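Local coordinates for protein D-alanine--D-alanine ligase (Coxiella burnetii, PDB 3TQT) that joins two D-alanine molecules into D-alanyl-D-alanine at the expense of ATP, a step in making the peptidoglycan of the bacterial cell wall, at residues 43-46 with 47-51. Numbering follows the deposited sequence.
Sequences FIDH and VGRWY
Asp45 OD1 accepts hydrogen bonds from Arg49 N (2.8 Å) and Val47 N (3.0 Å), the latter an Asx turn, the two N-H groups coming from opposite faces of the carboxylate plane. With chi1 at 69°, CG sits between the backbone N and carbonyl carbon, which turns the group back over the turn. Asp45 OD2 offers its syn lone pair to Arg49 NE (2.9 Å) in a salt bridge, the guanidinium plane turned 60° from the carboxylate. A water links Asp45 OD2 to Tyr51 OH. Among backbone bonds, Gly48 N to Asp45 O (3.0 Å) and Asp45 N to Arg49 O define a type I turn with a G1 bulge; at the Gly48 phi of 88° a CB would press on Val47 O. Phe43 and Tyr51 form an antiparallel hydrogen-bonded pair. This beta hairpin joins strands 37-44 and 50-53, adjacent in the mixed sheet of the N-terminal domain. On one face, Ile44 CG1 makes a CH-pi contact over the five-membered ring of Trp50, and Ile44 CD1 reaches Trp50 CE2 at 3.6 Å; Phe80 of the second subunit stacks on this indole. On the other, the Phe43 and Tyr51 side chains run side by side, Phe43 CD2 to Tyr51 CD2 4.0 Å, and both touch Val68 of helix 64-70.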
ATOM      1  N   PHE A  43      -8.074  -2.744  20.817  1.00 22.31           N
ATOM      2  CA  PHE A  43      -8.723  -1.457  20.641  1.00 21.14           C
ATOM      3  C   PHE A  43      -7.686  -0.370  20.426  1.00 24.80           C
ATOM      4  O   PHE A  43      -6.763  -0.227  21.218  1.00 30.47           O
ATOM      5  CB  PHE A  43      -9.574  -1.126  21.873  1.00 27.77           C
ATOM      6  CG  PHE A  43     -10.258   0.210  21.797  1.00 26.06           C
ATOM      7  CD1 PHE A  43     -11.136   0.492  20.764  1.00 24.45           C
ATOM      8  CD2 PHE A  43     -10.028   1.180  22.766  1.00 25.67           C
ATOM      9  CE1 PHE A  43     -11.779   1.712  20.697  1.00 30.08           C
ATOM     10  CE2 PHE A  43     -10.664   2.406  22.703  1.00 26.32           C
ATOM     11  CZ  PHE A  43     -11.544   2.673  21.667  1.00 27.66           C
ATOM     12  N   ILE A  44      -7.843   0.392  19.347  1.00 24.16           N
ATOM     13  CA  ILE A  44      -6.993   1.538  19.090  1.00 20.42           C
ATOM     14  C   ILE A  44      -7.838   2.759  19.359  1.00 25.48           C
ATOM     15  O   ILE A  44      -8.853   2.960  18.698  1.00 30.63           O
ATOM     16  CB  ILE A  44      -6.535   1.570  17.624  1.00 22.75           C
ATOM     17  CG1 ILE A  44      -5.843   0.246  17.265  1.00 23.21           C
ATOM     18  CG2 ILE A  44      -5.644   2.786  17.364  1.00 28.24           C
ATOM     19  CD1 ILE A  44      -5.365   0.167  15.830  1.00 28.39           C
ATOM     20  N   ASP A  45      -7.444   3.571  20.332  1.00 26.67           N
ATOM     21  CA  ASP A  45      -8.264   4.727  20.668  1.00 26.47           C
ATOM     22  C   ASP A  45      -8.028   5.886  19.708  1.00 32.90           C
ATOM     23  O   ASP A  45      -7.326   5.754  18.700  1.00 31.77           O
ATOM     24  CB  ASP A  45      -8.060   5.156  22.128  1.00 35.42           C
ATOM     25  CG  ASP A  45      -6.687   5.750  22.390  1.00 38.05           C
ATOM     26  OD1 ASP A  45      -5.969   6.085  21.420  1.00 35.65           O
ATOM     27  OD2 ASP A  45      -6.335   5.897  23.581  1.00 36.03           O
ATOM     28  N   HIS A  46      -8.626   7.028  20.021  1.00 34.82           N
ATOM     29  CA  HIS A  46      -8.612   8.157  19.101  1.00 40.94           C
ATOM     30  C   HIS A  46      -7.252   8.825  18.933  1.00 41.95           C
ATOM     31  O   HIS A  46      -7.016   9.516  17.936  1.00 42.90           O
ATOM     32  CB  HIS A  46      -9.680   9.184  19.491  1.00 48.35           C
ATOM     33  CG  HIS A  46     -11.071   8.758  19.136  1.00 49.05           C
ATOM     34  ND1 HIS A  46     -11.493   8.617  17.832  1.00 55.61           N
ATOM     35  CD2 HIS A  46     -12.129   8.426  19.913  1.00 49.42           C
ATOM     36  CE1 HIS A  46     -12.755   8.228  17.819  1.00 51.66           C
ATOM     37  NE2 HIS A  46     -13.164   8.102  19.070  1.00 49.92           N
ATOM     38  N   VAL A  47      -6.358   8.628  19.893  1.00 38.29           N
ATOM     39  CA  VAL A  47      -5.005   9.155  19.755  1.00 42.21           C
ATOM     40  C   VAL A  47      -4.017   8.076  19.326  1.00 42.03           C
ATOM     41  O   VAL A  47      -2.811   8.308  19.295  1.00 38.05           O
ATOM     42  CB  VAL A  47      -4.504   9.841  21.044  1.00 49.76           C
ATOM     43  CG1 VAL A  47      -5.429  10.988  21.427  1.00 57.95           C
ATOM     44  CG2 VAL A  47      -4.390   8.838  22.175  1.00 47.76           C
ATOM     45  N   GLY A  48      -4.529   6.894  19.001  1.00 39.36           N
ATOM     46  CA  GLY A  48      -3.694   5.847  18.447  1.00 37.94           C
ATOM     47  C   GLY A  48      -3.028   4.944  19.464  1.00 35.73           C
ATOM     48  O   GLY A  48      -2.077   4.239  19.140  1.00 33.69           O
ATOM     49  N   ARG A  49      -3.514   4.967  20.698  1.00 32.05           N
ATOM     50  CA  ARG A  49      -3.024   4.040  21.714  1.00 28.84           C
ATOM     51  C   ARG A  49      -3.709   2.685  21.580  1.00 27.23           C
ATOM     52  O   ARG A  49      -4.907   2.616  21.309  1.00 30.39           O
ATOM     53  CB  ARG A  49      -3.261   4.601  23.114  1.00 31.34           C
ATOM     54  CG  ARG A  49      -2.327   5.741  23.471  1.00 36.40           C
ATOM     55  CD  ARG A  49      -2.680   6.352  24.823  1.00 46.55           C
ATOM     56  NE  ARG A  49      -3.939   7.081  24.754  1.00 54.01           N
ATOM     57  CZ  ARG A  49      -4.365   7.928  25.681  1.00 58.59           C
ATOM     58  NH1 ARG A  49      -3.628   8.160  26.762  1.00 60.74           N
ATOM     59  NH2 ARG A  49      -5.527   8.546  25.522  1.00 58.56           N
ATOM     60  N   TRP A  50      -2.947   1.614  21.776  1.00 23.67           N
ATOM     61  CA  TRP A  50      -3.481   0.264  21.634  1.00 27.91           C
ATOM     62  C   TRP A  50      -3.750  -0.395  22.971  1.00 27.51           C
ATOM     63  O   TRP A  50      -2.950  -0.302  23.903  1.00 31.53           O
ATOM     64  CB  TRP A  50      -2.505  -0.629  20.867  1.00 26.51           C
ATOM     65  CG  TRP A  50      -2.364  -0.314  19.424  1.00 28.27           C
ATOM     66  CD1 TRP A  50      -2.359   0.914  18.846  1.00 29.84           C
ATOM     67  CD2 TRP A  50      -2.202  -1.265  18.360  1.00 26.87           C
ATOM     68  NE1 TRP A  50      -2.194   0.793  17.485  1.00 28.25           N
ATOM     69  CE2 TRP A  50      -2.101  -0.533  17.163  1.00 24.99           C
ATOM     70  CE3 TRP A  50      -2.135  -2.661  18.311  1.00 30.17           C
ATOM     71  CZ2 TRP A  50      -1.942  -1.153  15.916  1.00 29.28           C
ATOM     72  CZ3 TRP A  50      -1.971  -3.276  17.079  1.00 35.23           C
ATOM     73  CH2 TRP A  50      -1.878  -2.522  15.897  1.00 32.25           C
ATOM     74  N   TYR A  51      -4.871  -1.099  23.041  1.00 24.48           N
ATOM     75  CA  TYR A  51      -5.249  -1.816  24.239  1.00 23.98           C
ATOM     76  C   TYR A  51      -5.693  -3.207  23.838  1.00 25.76           C
ATOM     77  O   TYR A  51      -6.272  -3.401  22.777  1.00 28.39           O
ATOM     78  CB  TYR A  51      -6.381  -1.105  24.964  1.00 25.83           C
ATOM     79  CG  TYR A  51      -6.096   0.338  25.336  1.00 26.95           C
ATOM     80  CD1 TYR A  51      -5.542   0.662  26.568  1.00 29.28           C
ATOM     81  CD2 TYR A  51      -6.388   1.375  24.459  1.00 29.75           C
ATOM     82  CE1 TYR A  51      -5.285   1.969  26.919  1.00 32.01           C
ATOM     83  CE2 TYR A  51      -6.141   2.697  24.809  1.00 34.83           C
ATOM     84  CZ  TYR A  51      -5.590   2.983  26.039  1.00 34.44           C
ATOM     85  OH  TYR A  51      -5.326   4.283  26.391  1.00 36.59           O
TER
HETATM   86  O   HOH W   1      -7.914   5.715  25.539  1.00 41.50           O